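Local structure of melanin biosynthesis protein TyrA, putative (Shewanella oneidensis, 2IIZ) at residues T148-G153 with R207-N212; E164-G169 with E240-S245; K185-L190 with S292-S297. The protein binds heme b and, as a member of the DyP-type peroxidase family, probably acts as a peroxidase. One frame throughout, in Å; residues are numbered along the deposited sequence.

From the N terminus, the chain lays down residues 148-153, 164-169 and 185-190, and then returns to meet each in the same order, at 207-212, 240-245 and 292-297. The three loops so closed, with 53, 70 and 101 residues between their segments, therefore cross, and none lies within another. Contact 1 joins two loops, one ahead of helix 160-166 and one following helix 198-205. Contact 2 packs the end of helix 160-166 on strand 238-249, and contact 3 pairs strands 179-188 and 291-301 of the same sheet. Their centres are about 20 to 22 Å apart, yet all three touch the one heme.

Contact 1 (T148-G153 with R207-N212); sequences TGFVDG and RTKQDN. With HEM (protoporphyrin IX containing Fe), chain C.
At one wall of the heme pocket Phe150 lies under the side chain of Lys209, where two loops free of regular helix or strand come together. Lys209 CG sits 3.7 Å from the centroid of the Phe150 ring, 14° off its normal, in a CH-pi contact over one face. With CG anti to the backbone N (chi1 -164°) and the chain extended beyond it, the lysine crosses the phenylalanine at about a right angle. The ring edge is met in its plane by Arg207 O, 3.4 Å from Phe150 CE2. A long aliphatic chain with a charged tip suits this place: the methylenes cover the ring while Lys209 NZ makes a weak hydrogen bond to Thr148 O (3.2 Å) and a further one to Gln201. A side chain at Gly149 would run into Lys209 CE, and its positive phi, 95°, also calls for glycine. Residues 149-153, Gly-Phe-Val-Asp-Gly, form the GXXDG motif of DyP-type peroxidases, and its far end turns to the cofactor. Gly153 N donates to heme O1A at 3.0 Å. Asp152 OD1 lies over the macrocycle, 3.4 Å from heme C4A. Between these ends Val151 packs its CB on Asn212 ND2, 3.6 Å away, while that amide nitrogen hydrogen-bonds Thr154. The other end of the amide is held by Arg207: NE reaches Asn212 OD1 at 2.8 Å from above the carbonyl plane. Both ends of the amide being bonded, its rotation is fixed, and asparagine also tolerates the left-handed backbone found here. A water accepts from Val151 N and lies close to Lys209 O, joining the two backbones. Arg207 itself packs its CD methylene against the root of the same heme propionate.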
loop_
_atom_site.group_PDB
_atom_site.type_symbol
_atom_site.label_atom_id
_atom_site.label_comp_id
_atom_site.label_asym_id
_atom_site.label_seq_id
_atom_site.Cartn_x
_atom_site.Cartn_y
_atom_site.Cartn_z
ATOM N N THR A 148 13.267 -8.367 -8.247
ATOM C CA THR A 148 14.602 -8.821 -8.659
ATOM C C THR A 148 15.227 -7.951 -9.768
ATOM O O THR A 148 16.437 -7.999 -9.992
ATOM C CB THR A 148 14.595 -10.303 -9.121
ATOM O OG1 THR A 148 13.546 -10.536 -10.077
ATOM C CG2 THR A 148 14.341 -11.190 -7.954
ATOM N N GLY A 149 14.400 -7.154 -10.453
ATOM C CA GLY A 149 14.853 -6.276 -11.531
ATOM C C GLY A 149 14.714 -6.902 -12.911
ATOM O O GLY A 149 15.106 -6.279 -13.898
ATOM N N PHE A 150 14.164 -8.124 -12.977
ATOM C CA PHE A 150 13.882 -8.846 -14.234
ATOM C C PHE A 150 12.416 -8.742 -14.623
ATOM O O PHE A 150 11.545 -8.785 -13.752
ATOM C CB PHE A 150 14.210 -10.336 -14.071
ATOM C CG PHE A 150 15.683 -10.632 -14.072
ATOM C CD1 PHE A 150 16.460 -10.337 -12.958
ATOM C CD2 PHE A 150 16.296 -11.205 -15.188
ATOM C CE1 PHE A 150 17.811 -10.596 -12.951
ATOM C CE2 PHE A 150 17.664 -11.467 -15.182
ATOM C CZ PHE A 150 18.416 -11.169 -14.068
ATOM N N VAL A 151 12.144 -8.616 -15.922
ATOM C CA VAL A 151 10.790 -8.458 -16.439
ATOM C C VAL A 151 10.015 -9.738 -16.229
ATOM O O VAL A 151 10.465 -10.789 -16.645
ATOM C CB VAL A 151 10.795 -8.115 -17.964
ATOM C CG1 VAL A 151 9.373 -8.083 -18.568
ATOM C CG2 VAL A 151 11.486 -6.778 -18.228
ATOM N N ASP A 152 8.854 -9.650 -15.582
ATOM C CA ASP A 152 7.987 -10.816 -15.343
ATOM C C ASP A 152 6.765 -10.675 -16.243
ATOM O O ASP A 152 6.135 -9.600 -16.247
ATOM C CB ASP A 152 7.547 -10.855 -13.876
ATOM C CG ASP A 152 6.806 -12.154 -13.493
ATOM O OD1 ASP A 152 7.095 -13.245 -14.044
ATOM O OD2 ASP A 152 5.921 -12.074 -12.619
ATOM N N GLY A 153 6.441 -11.737 -16.997
ATOM C CA GLY A 153 5.227 -11.791 -17.851
ATOM C C GLY A 153 5.425 -12.213 -19.312
ATOM O O GLY A 153 4.476 -12.592 -20.018
ATOM N N ARG A 207 17.478 -15.439 -18.621
ATOM C CA ARG A 207 17.320 -14.314 -19.541
ATOM C C ARG A 207 18.259 -13.189 -19.111
ATOM O O ARG A 207 18.631 -13.127 -17.942
ATOM C CB ARG A 207 15.871 -13.826 -19.528
ATOM C CG ARG A 207 14.855 -14.917 -19.821
ATOM C CD ARG A 207 13.453 -14.394 -19.752
ATOM N NE ARG A 207 13.116 -13.613 -20.927
ATOM C CZ ARG A 207 12.484 -14.088 -21.998
ATOM N NH1 ARG A 207 12.101 -15.357 -22.075
ATOM N NH2 ARG A 207 12.232 -13.278 -23.012
ATOM N N THR A 208 18.645 -12.306 -20.039
ATOM C CA THR A 208 19.425 -11.120 -19.661
ATOM C C THR A 208 18.500 -10.164 -18.919
ATOM O O THR A 208 17.304 -10.136 -19.177
ATOM C CB THR A 208 20.077 -10.404 -20.860
ATOM O OG1 THR A 208 19.078 -9.952 -21.775
ATOM C CG2 THR A 208 21.028 -11.337 -21.576
ATOM N N LYS A 209 19.064 -9.390 -17.997
ATOM C CA LYS A 209 18.273 -8.545 -17.100
ATOM C C LYS A 209 17.630 -7.393 -17.858
ATOM O O LYS A 209 16.418 -7.397 -18.061
ATOM C CB LYS A 209 19.134 -8.031 -15.936
ATOM C CG LYS A 209 18.336 -7.465 -14.753
ATOM C CD LYS A 209 19.184 -7.400 -13.479
ATOM C CE LYS A 209 18.445 -6.726 -12.303
ATOM N NZ LYS A 209 19.224 -6.789 -11.013
ATOM N N GLN A 210 18.441 -6.425 -18.286
ATOM C CA GLN A 210 17.925 -5.182 -18.845
ATOM C C GLN A 210 17.123 -5.382 -20.125
ATOM O O GLN A 210 15.961 -5.037 -20.190
ATOM C CB GLN A 210 19.065 -4.194 -19.100
ATOM C CG GLN A 210 18.584 -2.758 -19.311
ATOM C CD GLN A 210 17.745 -2.221 -18.135
ATOM O OE1 GLN A 210 16.758 -1.524 -18.339
ATOM N NE2 GLN A 210 18.145 -2.551 -16.907
ATOM N N ASP A 211 17.758 -5.947 -21.144
ATOM C CA ASP A 211 17.111 -6.137 -22.440
ATOM C C ASP A 211 16.136 -7.314 -22.448
ATOM O O ASP A 211 15.327 -7.426 -23.368
ATOM C CB ASP A 211 18.166 -6.322 -23.540
ATOM C CG ASP A 211 19.043 -5.088 -23.732
ATOM O OD1 ASP A 211 18.602 -3.965 -23.397
ATOM O OD2 ASP A 211 20.182 -5.249 -24.224
ATOM N N ASN A 212 16.218 -8.180 -21.435
ATOM C CA ASN A 212 15.296 -9.308 -21.276
ATOM C C ASN A 212 15.321 -10.267 -22.454
ATOM O O ASN A 212 14.284 -10.597 -23.008
ATOM C CB ASN A 212 13.871 -8.809 -21.061
ATOM C CG ASN A 212 12.906 -9.929 -20.711
ATOM O OD1 ASN A 212 13.298 -10.971 -20.119
ATOM N ND2 ASN A 212 11.629 -9.729 -21.072
HETATM C CHA HEM C . 8.897 -17.175 -16.275
HETATM C CHB HEM C . 9.905 -14.795 -12.210
HETATM C CHC HEM C . 7.600 -18.093 -9.625
HETATM C CHD HEM C . 6.110 -20.180 -13.677
HETATM C C1A HEM C . 9.402 -16.257 -15.392
HETATM C C2A HEM C . 10.252 -15.139 -15.742
HETATM C C3A HEM C . 10.522 -14.487 -14.597
HETATM C C4A HEM C . 9.854 -15.169 -13.521
HETATM C CMA HEM C . 11.389 -13.230 -14.413
HETATM C CAA HEM C . 10.735 -14.793 -17.172
HETATM C CBA HEM C . 9.769 -13.828 -17.889
HETATM C CGA HEM C . 8.545 -14.558 -18.397
HETATM O O1A HEM C . 7.435 -14.394 -17.811
HETATM O O2A HEM C . 8.662 -15.312 -19.402
HETATM C C1B HEM C . 9.382 -15.494 -11.168
HETATM C C2B HEM C . 9.523 -15.125 -9.775
HETATM C C3B HEM C . 8.877 -16.049 -9.054
HETATM C C4B HEM C . 8.321 -17.007 -9.978
HETATM C CMB HEM C . 10.296 -13.873 -9.301
HETATM C CAB HEM C . 8.697 -16.162 -7.532
HETATM C CBB HEM C . 9.655 -15.776 -6.701
HETATM C C1C HEM C . 7.023 -18.950 -10.507
HETATM C C2C HEM C . 6.273 -20.118 -10.125
HETATM C C3C HEM C . 5.853 -20.708 -11.248
HETATM C C4C HEM C . 6.332 -19.910 -12.360
HETATM C CMC HEM C . 6.055 -20.529 -8.661
HETATM C CAC HEM C . 5.015 -21.990 -11.409
HETATM C CBC HEM C . 4.585 -22.751 -10.392
HETATM C C1D HEM C . 6.694 -19.559 -14.747
HETATM C C2D HEM C . 6.420 -19.884 -16.122
HETATM C C3D HEM C . 7.292 -18.946 -16.935
HETATM C C4D HEM C . 7.998 -18.154 -15.963
HETATM C CMD HEM C . 5.451 -20.967 -16.643
HETATM C CAD HEM C . 7.418 -18.847 -18.464
HETATM C CBD HEM C . 8.625 -19.669 -18.882
HETATM C CGD HEM C . 8.679 -19.894 -20.375
HETATM O O1D HEM C . 9.541 -19.243 -21.044
HETATM O O2D HEM C . 7.870 -20.715 -20.878
HETATM N NA HEM C . 9.174 -16.253 -14.028
HETATM N NB HEM C . 8.639 -16.650 -11.264
HETATM N NC HEM C . 7.047 -18.835 -11.877
HETATM N ND HEM C . 7.623 -18.539 -14.689
HETATM FE FE HEM C . 8.303 -17.663 -12.939
HETATM O O HOH W 1 14.256 -8.683 -18.005
#

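Contact 2 (E164-G169 with E240-S245); sequences EVALVG and EILRQS. With HEM (protoporphyrin IX containing Fe), chain C.
Val165 and Ala166, in the last turn of helix 160-166, pack on strand 238-249 in a buried helix-on-sheet contact, with no hydrogen bond between the two segments. Val165 turns CG1, anti to its backbone N (chi1 172°), onto the backbone at Ile241, 3.6 Å from CA, while Val165 CG2 meets Glu240 CB at 3.9 Å. The branched valine thus sets one methyl on the strand's backbone and the other on the Glu240 side chain. The small Ala166 lets the helix end come near, its CB 4.1 Å from Leu242 CD2. Glu240 meets Val165 mainly through its CB, and its OE1 is hydrogen-bonded to His161.

Beyond Leu242, Arg243 leads to the heme. Its NH1 and NH2 both donate to heme O1A, NH1 at 2.9 Å, and heme C3D lies over the centre of the guanidinium face, 3.5 Å from its plane. NH1 also forms a salt bridge with Asp152. An alanine here would probably leave propionate O1A and the Asp152 carboxylate without their shared partner and the pyrrole edge uncovered. Apolar packing thus seats the strand from one side, while on the other a single arginine grips propionate O1A with two N-H groups and holds Asp152 beside it.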
loop_
_atom_site.group_PDB
_atom_site.type_symbol
_atom_site.label_atom_id
_atom_site.label_comp_id
_atom_site.label_asym_id
_atom_site.label_seq_id
_atom_site.Cartn_x
_atom_site.Cartn_y
_atom_site.Cartn_z
ATOM N N GLU A 164 -7.884 -19.769 -23.835
ATOM C CA GLU A 164 -7.597 -21.183 -24.121
ATOM C C GLU A 164 -6.848 -21.861 -22.956
ATOM O O GLU A 164 -7.161 -22.992 -22.568
ATOM C CB GLU A 164 -6.761 -21.268 -25.407
ATOM C CG GLU A 164 -6.642 -22.656 -26.030
ATOM C CD GLU A 164 -7.771 -22.993 -26.976
ATOM O OE1 GLU A 164 -8.588 -22.095 -27.290
ATOM O OE2 GLU A 164 -7.834 -24.167 -27.405
ATOM N N VAL A 165 -5.861 -21.160 -22.405
ATOM C CA VAL A 165 -5.028 -21.706 -21.321
ATOM C C VAL A 165 -5.748 -21.639 -19.983
ATOM O O VAL A 165 -5.721 -22.594 -19.223
ATOM C CB VAL A 165 -3.677 -20.959 -21.208
ATOM C CG1 VAL A 165 -2.895 -21.391 -19.954
ATOM C CG2 VAL A 165 -2.840 -21.210 -22.437
ATOM N N ALA A 166 -6.388 -20.511 -19.704
ATOM C CA ALA A 166 -6.899 -20.222 -18.365
ATOM C C ALA A 166 -8.243 -20.850 -18.018
ATOM O O ALA A 166 -8.444 -21.257 -16.874
ATOM C CB ALA A 166 -6.981 -18.707 -18.146
ATOM N N LEU A 167 -9.148 -20.923 -18.994
ATOM C CA LEU A 167 -10.553 -21.232 -18.733
ATOM C C LEU A 167 -10.949 -22.683 -19.017
ATOM O O LEU A 167 -10.583 -23.257 -20.049
ATOM C CB LEU A 167 -11.465 -20.312 -19.563
ATOM C CG LEU A 167 -11.331 -18.805 -19.331
ATOM C CD1 LEU A 167 -12.288 -18.023 -20.235
ATOM C CD2 LEU A 167 -11.570 -18.431 -17.881
ATOM N N VAL A 168 -11.712 -23.264 -18.094
ATOM C CA VAL A 168 -12.297 -24.591 -18.303
ATOM C C VAL A 168 -13.250 -24.491 -19.486
ATOM O O VAL A 168 -13.905 -23.445 -19.681
ATOM C CB VAL A 168 -13.092 -25.079 -17.075
ATOM C CG2 VAL A 168 -12.221 -25.105 -15.814
ATOM N N GLY A 169 -13.313 -25.575 -20.267
ATOM C CA GLY A 169 -14.178 -25.670 -21.442
ATOM C C GLY A 169 -15.136 -26.849 -21.333
ATOM O O GLY A 169 -15.577 -27.207 -20.238
ATOM N N GLU A 240 1.078 -25.022 -20.335
ATOM C CA GLU A 240 1.063 -23.576 -20.054
ATOM C C GLU A 240 0.207 -23.198 -18.863
ATOM O O GLU A 240 -0.673 -23.947 -18.467
ATOM C CB GLU A 240 0.550 -22.807 -21.283
ATOM C CG GLU A 240 1.612 -22.473 -22.339
ATOM C CD GLU A 240 0.997 -21.889 -23.605
ATOM O OE1 GLU A 240 0.436 -22.672 -24.401
ATOM O OE2 GLU A 240 1.071 -20.649 -23.802
ATOM N N ILE A 241 0.481 -22.024 -18.297
ATOM C CA ILE A 241 -0.430 -21.374 -17.372
ATOM C C ILE A 241 -0.492 -19.882 -17.702
ATOM O O ILE A 241 0.387 -19.346 -18.405
ATOM C CB ILE A 241 -0.006 -21.535 -15.898
ATOM C CG1 ILE A 241 1.433 -21.073 -15.685
ATOM C CG2 ILE A 241 -0.160 -22.978 -15.441
ATOM C CD1 ILE A 241 1.666 -20.509 -14.302
ATOM N N LEU A 242 -1.524 -19.212 -17.203
ATOM C CA LEU A 242 -1.598 -17.771 -17.336
ATOM C C LEU A 242 -1.370 -17.163 -15.975
ATOM O O LEU A 242 -2.206 -17.237 -15.091
ATOM C CB LEU A 242 -2.938 -17.315 -17.926
ATOM C CG LEU A 242 -3.099 -15.790 -17.981
ATOM C CD1 LEU A 242 -2.320 -15.181 -19.146
ATOM C CD2 LEU A 242 -4.552 -15.413 -18.036
ATOM N N ARG A 243 -0.220 -16.549 -15.808
ATOM C CA ARG A 243 0.111 -15.943 -14.533
ATOM C C ARG A 243 -0.415 -14.542 -14.468
ATOM O O ARG A 243 -0.455 -13.839 -15.477
ATOM C CB ARG A 243 1.609 -15.875 -14.355
ATOM C CG ARG A 243 2.268 -17.196 -14.148
ATOM C CD ARG A 243 3.748 -17.038 -14.418
ATOM N NE ARG A 243 4.002 -16.922 -15.858
ATOM C CZ ARG A 243 4.994 -16.237 -16.416
ATOM N NH1 ARG A 243 5.870 -15.558 -15.672
ATOM N NH2 ARG A 243 5.101 -16.229 -17.734
ATOM N N GLN A 244 -0.807 -14.145 -13.265
ATOM C CA GLN A 244 -1.327 -12.825 -13.014
ATOM C C GLN A 244 -0.599 -12.195 -11.842
ATOM O O GLN A 244 -1.191 -11.383 -11.149
ATOM C CB GLN A 244 -2.816 -12.930 -12.675
ATOM C CG GLN A 244 -3.727 -13.299 -13.852
ATOM C CD GLN A 244 -3.950 -12.169 -14.843
ATOM O OE1 GLN A 244 -3.361 -11.096 -14.730
ATOM N NE2 GLN A 244 -4.811 -12.412 -15.836
ATOM N N SER A 245 0.669 -12.570 -11.626
ATOM C CA SER A 245 1.400 -12.175 -10.412
ATOM C C SER A 245 1.806 -10.725 -10.436
ATOM O O SER A 245 1.916 -10.133 -11.507
ATOM C CB SER A 245 2.684 -12.969 -10.268
ATOM O OG SER A 245 2.501 -14.293 -10.655
HETATM C CHA HEM C . 8.897 -17.175 -16.275
HETATM C CHB HEM C . 9.905 -14.795 -12.210
HETATM C CHC HEM C . 7.600 -18.093 -9.625
HETATM C CHD HEM C . 6.110 -20.180 -13.677
HETATM C C1A HEM C . 9.402 -16.257 -15.392
HETATM C C2A HEM C . 10.252 -15.139 -15.742
HETATM C C3A HEM C . 10.522 -14.487 -14.597
HETATM C C4A HEM C . 9.854 -15.169 -13.521
HETATM C CMA HEM C . 11.389 -13.230 -14.413
HETATM C CAA HEM C . 10.735 -14.793 -17.172
HETATM C CBA HEM C . 9.769 -13.828 -17.889
HETATM C CGA HEM C . 8.545 -14.558 -18.397
HETATM O O1A HEM C . 7.435 -14.394 -17.811
HETATM O O2A HEM C . 8.662 -15.312 -19.402
HETATM C C1B HEM C . 9.382 -15.494 -11.168
HETATM C C2B HEM C . 9.523 -15.125 -9.775
HETATM C C3B HEM C . 8.877 -16.049 -9.054
HETATM C C4B HEM C . 8.321 -17.007 -9.978
HETATM C CMB HEM C . 10.296 -13.873 -9.301
HETATM C CAB HEM C . 8.697 -16.162 -7.532
HETATM C CBB HEM C . 9.655 -15.776 -6.701
HETATM C C1C HEM C . 7.023 -18.950 -10.507
HETATM C C2C HEM C . 6.273 -20.118 -10.125
HETATM C C3C HEM C . 5.853 -20.708 -11.248
HETATM C C4C HEM C . 6.332 -19.910 -12.360
HETATM C CMC HEM C . 6.055 -20.529 -8.661
HETATM C CAC HEM C . 5.015 -21.990 -11.409
HETATM C CBC HEM C . 4.585 -22.751 -10.392
HETATM C C1D HEM C . 6.694 -19.559 -14.747
HETATM C C2D HEM C . 6.420 -19.884 -16.122
HETATM C C3D HEM C . 7.292 -18.946 -16.935
HETATM C C4D HEM C . 7.998 -18.154 -15.963
HETATM C CMD HEM C . 5.451 -20.967 -16.643
HETATM C CAD HEM C . 7.418 -18.847 -18.464
HETATM C CBD HEM C . 8.625 -19.669 -18.882
HETATM C CGD HEM C . 8.679 -19.894 -20.375
HETATM O O1D HEM C . 9.541 -19.243 -21.044
HETATM O O2D HEM C . 7.870 -20.715 -20.878
HETATM N NA HEM C . 9.174 -16.253 -14.028
HETATM N NB HEM C . 8.639 -16.650 -11.264
HETATM N NC HEM C . 7.047 -18.835 -11.877
HETATM N ND HEM C . 7.623 -18.539 -14.689
HETATM FE FE HEM C . 8.303 -17.663 -12.939
#

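Contact 3 (K185-L190 with S292-S297); sequences KYAHNL and SALTGS. With HEM (protoporphyrin IX containing Fe), chain C.
Tyr186 faces Ala293 as a non-hydrogen-bonded pair, and Ala187 faces Ser292 as a hydrogen-bonded pair, where antiparallel strands 179-188 and 291-301 run side by side. Ala187 N donates to Ser292 O at 2.9 Å, and Ser292 N returns a bond to Ala187 O at 2.8 Å. Lys185 O then accepts from Leu294 N, 2.8 Å away. Past Leu294 the second strand breaks, and a side chain replaces its backbone: Thr295 OG1, placed between its own N and carbonyl carbon (chi1 68°), accepts from Lys185 N at 3.1 Å. A threonine suits the break, having an acceptor on a short arm.

These are neighbouring strands of the ferredoxin-like sheet in the heme-binding half of a DyP-type peroxidase. On the face bearing Tyr186, the phenol ring is sandwiched. Ala293 CB approaches one side in a CH-pi contact, 4.0 Å from the ring centroid, and a heme vinyl covers the other, its CBB 3.7 Å from Tyr186 CG. The methyl of an alanine is small enough to let the broad ring lie over its partner strand, and the phenol OH bonds Gln184. Helix 266-276 packs against the same tyrosine through Leu272 and Met275.

The other face, with Ala187 and Ser292, is simpler. Ala187 CB touches Leu294 CD1 at 3.8 Å. Leu294 CD1 also lies 3.9 Å from Lys185 CE, whose amine pairs with Glu253. A water joins Ala187 O to Ser292 OG, a fitting role for a small hydroxyl at an exposed position. Chemically the pair is two-sided: one face holds an aromatic ring between a methyl and the heme vinyl, with its hydroxyl bonded at the rim; by the other, Ala187 and Leu294 meet near the Lys185-Glu253 ion pair and a bound water.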
loop_
_atom_site.group_PDB
_atom_site.type_symbol
_atom_site.label_atom_id
_atom_site.label_comp_id
_atom_site.label_asym_id
_atom_site.label_seq_id
_atom_site.Cartn_x
_atom_site.Cartn_y
_atom_site.Cartn_z
ATOM N N LYS A 185 2.441 -16.563 -1.788
ATOM C CA LYS A 185 3.061 -15.311 -1.371
ATOM C C LYS A 185 4.552 -15.568 -1.182
ATOM O O LYS A 185 4.948 -16.209 -0.198
ATOM C CB LYS A 185 2.467 -14.789 -0.055
ATOM C CG LYS A 185 2.992 -13.377 0.320
ATOM C CD LYS A 185 2.321 -12.804 1.556
ATOM C CE LYS A 185 2.951 -13.316 2.842
ATOM N NZ LYS A 185 2.388 -12.631 4.046
ATOM N N TYR A 186 5.356 -15.068 -2.132
ATOM C CA TYR A 186 6.816 -15.200 -2.113
ATOM C C TYR A 186 7.481 -13.973 -1.474
ATOM O O TYR A 186 7.358 -12.845 -1.969
ATOM C CB TYR A 186 7.374 -15.409 -3.525
ATOM C CG TYR A 186 7.248 -16.821 -4.094
ATOM C CD1 TYR A 186 8.223 -17.762 -3.870
ATOM C CD2 TYR A 186 6.163 -17.195 -4.858
ATOM C CE1 TYR A 186 8.126 -19.067 -4.393
ATOM C CE2 TYR A 186 6.044 -18.497 -5.390
ATOM C CZ TYR A 186 7.034 -19.423 -5.150
ATOM O OH TYR A 186 6.942 -20.702 -5.660
ATOM N N ALA A 187 8.186 -14.214 -0.369
ATOM C CA ALA A 187 8.979 -13.202 0.314
ATOM C C ALA A 187 10.425 -13.319 -0.199
ATOM O O ALA A 187 11.109 -14.306 0.066
ATOM C CB ALA A 187 8.925 -13.417 1.820
ATOM N N HIS A 188 10.878 -12.307 -0.937
ATOM C CA HIS A 188 12.204 -12.325 -1.527
ATOM C C HIS A 188 13.201 -11.916 -0.448
ATOM O O HIS A 188 12.875 -11.106 0.430
ATOM C CB HIS A 188 12.307 -11.320 -2.694
ATOM C CG HIS A 188 11.493 -11.673 -3.897
ATOM N ND1 HIS A 188 10.767 -12.839 -4.000
ATOM C CD2 HIS A 188 11.307 -11.009 -5.065
ATOM C CE1 HIS A 188 10.156 -12.874 -5.176
ATOM N NE2 HIS A 188 10.472 -11.777 -5.843
ATOM N N ASN A 189 14.405 -12.482 -0.525
ATOM C CA ASN A 189 15.567 -11.999 0.214
ATOM C C ASN A 189 16.368 -11.076 -0.711
ATOM O O ASN A 189 17.311 -11.493 -1.395
ATOM C CB ASN A 189 16.409 -13.190 0.689
ATOM C CG ASN A 189 17.513 -12.793 1.656
ATOM O OD1 ASN A 189 17.762 -11.605 1.900
ATOM N ND2 ASN A 189 18.184 -13.799 2.219
ATOM N N LEU A 190 15.986 -9.808 -0.738
ATOM C CA LEU A 190 16.538 -8.872 -1.714
ATOM C C LEU A 190 17.997 -8.510 -1.441
ATOM O O LEU A 190 18.764 -8.258 -2.385
ATOM C CB LEU A 190 15.686 -7.605 -1.775
ATOM C CG LEU A 190 14.298 -7.799 -2.378
ATOM C CD1 LEU A 190 13.531 -6.505 -2.277
ATOM C CD2 LEU A 190 14.340 -8.251 -3.829
ATOM N N SER A 292 11.276 -17.092 -0.452
ATOM C CA SER A 292 10.587 -18.147 0.290
ATOM C C SER A 292 9.081 -18.028 0.151
ATOM O O SER A 292 8.510 -16.952 0.407
ATOM C CB SER A 292 10.974 -18.068 1.765
ATOM O OG SER A 292 12.386 -17.943 1.899
ATOM N N ALA A 293 8.436 -19.127 -0.255
ATOM C CA ALA A 293 6.968 -19.157 -0.367
ATOM C C ALA A 293 6.336 -19.311 1.029
ATOM O O ALA A 293 6.432 -20.372 1.645
ATOM C CB ALA A 293 6.507 -20.285 -1.289
ATOM N N LEU A 294 5.699 -18.252 1.520
ATOM C CA LEU A 294 5.113 -18.256 2.858
ATOM C C LEU A 294 3.708 -18.855 2.906
ATOM O O LEU A 294 3.268 -19.304 3.971
ATOM C CB LEU A 294 5.071 -16.835 3.405
ATOM C CG LEU A 294 6.421 -16.122 3.532
ATOM C CD1 LEU A 294 6.248 -14.761 4.218
ATOM C CD2 LEU A 294 7.420 -16.978 4.302
ATOM N N THR A 295 3.004 -18.857 1.767
ATOM C CA THR A 295 1.642 -19.422 1.706
ATOM C C THR A 295 1.465 -20.251 0.455
ATOM O O THR A 295 2.246 -20.121 -0.484
ATOM C CB THR A 295 0.571 -18.319 1.720
ATOM O OG1 THR A 295 0.631 -17.562 0.496
ATOM C CG2 THR A 295 0.765 -17.396 2.937
ATOM N N GLY A 296 0.445 -21.100 0.442
ATOM C CA GLY A 296 0.117 -21.901 -0.745
ATOM C C GLY A 296 -1.338 -22.320 -0.743
ATOM O O GLY A 296 -1.721 -23.178 0.042
ATOM N N SER A 297 -2.140 -21.714 -1.626
ATOM C CA SER A 297 -3.597 -21.819 -1.585
ATOM C C SER A 297 -4.151 -22.260 -2.935
ATOM O O SER A 297 -3.761 -21.701 -3.969
ATOM C CB SER A 297 -4.216 -20.459 -1.246
ATOM O OG SER A 297 -3.645 -19.843 -0.099
HETATM C CHA HEM C . 8.897 -17.175 -16.275
HETATM C CHB HEM C . 9.905 -14.795 -12.210
HETATM C CHC HEM C . 7.600 -18.093 -9.625
HETATM C CHD HEM C . 6.110 -20.180 -13.677
HETATM C C1A HEM C . 9.402 -16.257 -15.392
HETATM C C2A HEM C . 10.252 -15.139 -15.742
HETATM C C3A HEM C . 10.522 -14.487 -14.597
HETATM C C4A HEM C . 9.854 -15.169 -13.521
HETATM C CMA HEM C . 11.389 -13.230 -14.413
HETATM C CAA HEM C . 10.735 -14.793 -17.172
HETATM C CBA HEM C . 9.769 -13.828 -17.889
HETATM C CGA HEM C . 8.545 -14.558 -18.397
HETATM O O1A HEM C . 7.435 -14.394 -17.811
HETATM O O2A HEM C . 8.662 -15.312 -19.402
HETATM C C1B HEM C . 9.382 -15.494 -11.168
HETATM C C2B HEM C . 9.523 -15.125 -9.775
HETATM C C3B HEM C . 8.877 -16.049 -9.054
HETATM C C4B HEM C . 8.321 -17.007 -9.978
HETATM C CMB HEM C . 10.296 -13.873 -9.301
HETATM C CAB HEM C . 8.697 -16.162 -7.532
HETATM C CBB HEM C . 9.655 -15.776 -6.701
HETATM C C1C HEM C . 7.023 -18.950 -10.507
HETATM C C2C HEM C . 6.273 -20.118 -10.125
HETATM C C3C HEM C . 5.853 -20.708 -11.248
HETATM C C4C HEM C . 6.332 -19.910 -12.360
HETATM C CMC HEM C . 6.055 -20.529 -8.661
HETATM C CAC HEM C . 5.015 -21.990 -11.409
HETATM C CBC HEM C . 4.585 -22.751 -10.392
HETATM C C1D HEM C . 6.694 -19.559 -14.747
HETATM C C2D HEM C . 6.420 -19.884 -16.122
HETATM C C3D HEM C . 7.292 -18.946 -16.935
HETATM C C4D HEM C . 7.998 -18.154 -15.963
HETATM C CMD HEM C . 5.451 -20.967 -16.643
HETATM C CAD HEM C . 7.418 -18.847 -18.464
HETATM C CBD HEM C . 8.625 -19.669 -18.882
HETATM C CGD HEM C . 8.679 -19.894 -20.375
HETATM O O1D HEM C . 9.541 -19.243 -21.044
HETATM O O2D HEM C . 7.870 -20.715 -20.878
HETATM N NA HEM C . 9.174 -16.253 -14.028
HETATM N NB HEM C . 8.639 -16.650 -11.264
HETATM N NC HEM C . 7.047 -18.835 -11.877
HETATM N ND HEM C . 7.623 -18.539 -14.689
HETATM FE FE HEM C . 8.303 -17.663 -12.939
HETATM O O HOH W 2 13.281 -15.312 1.728
#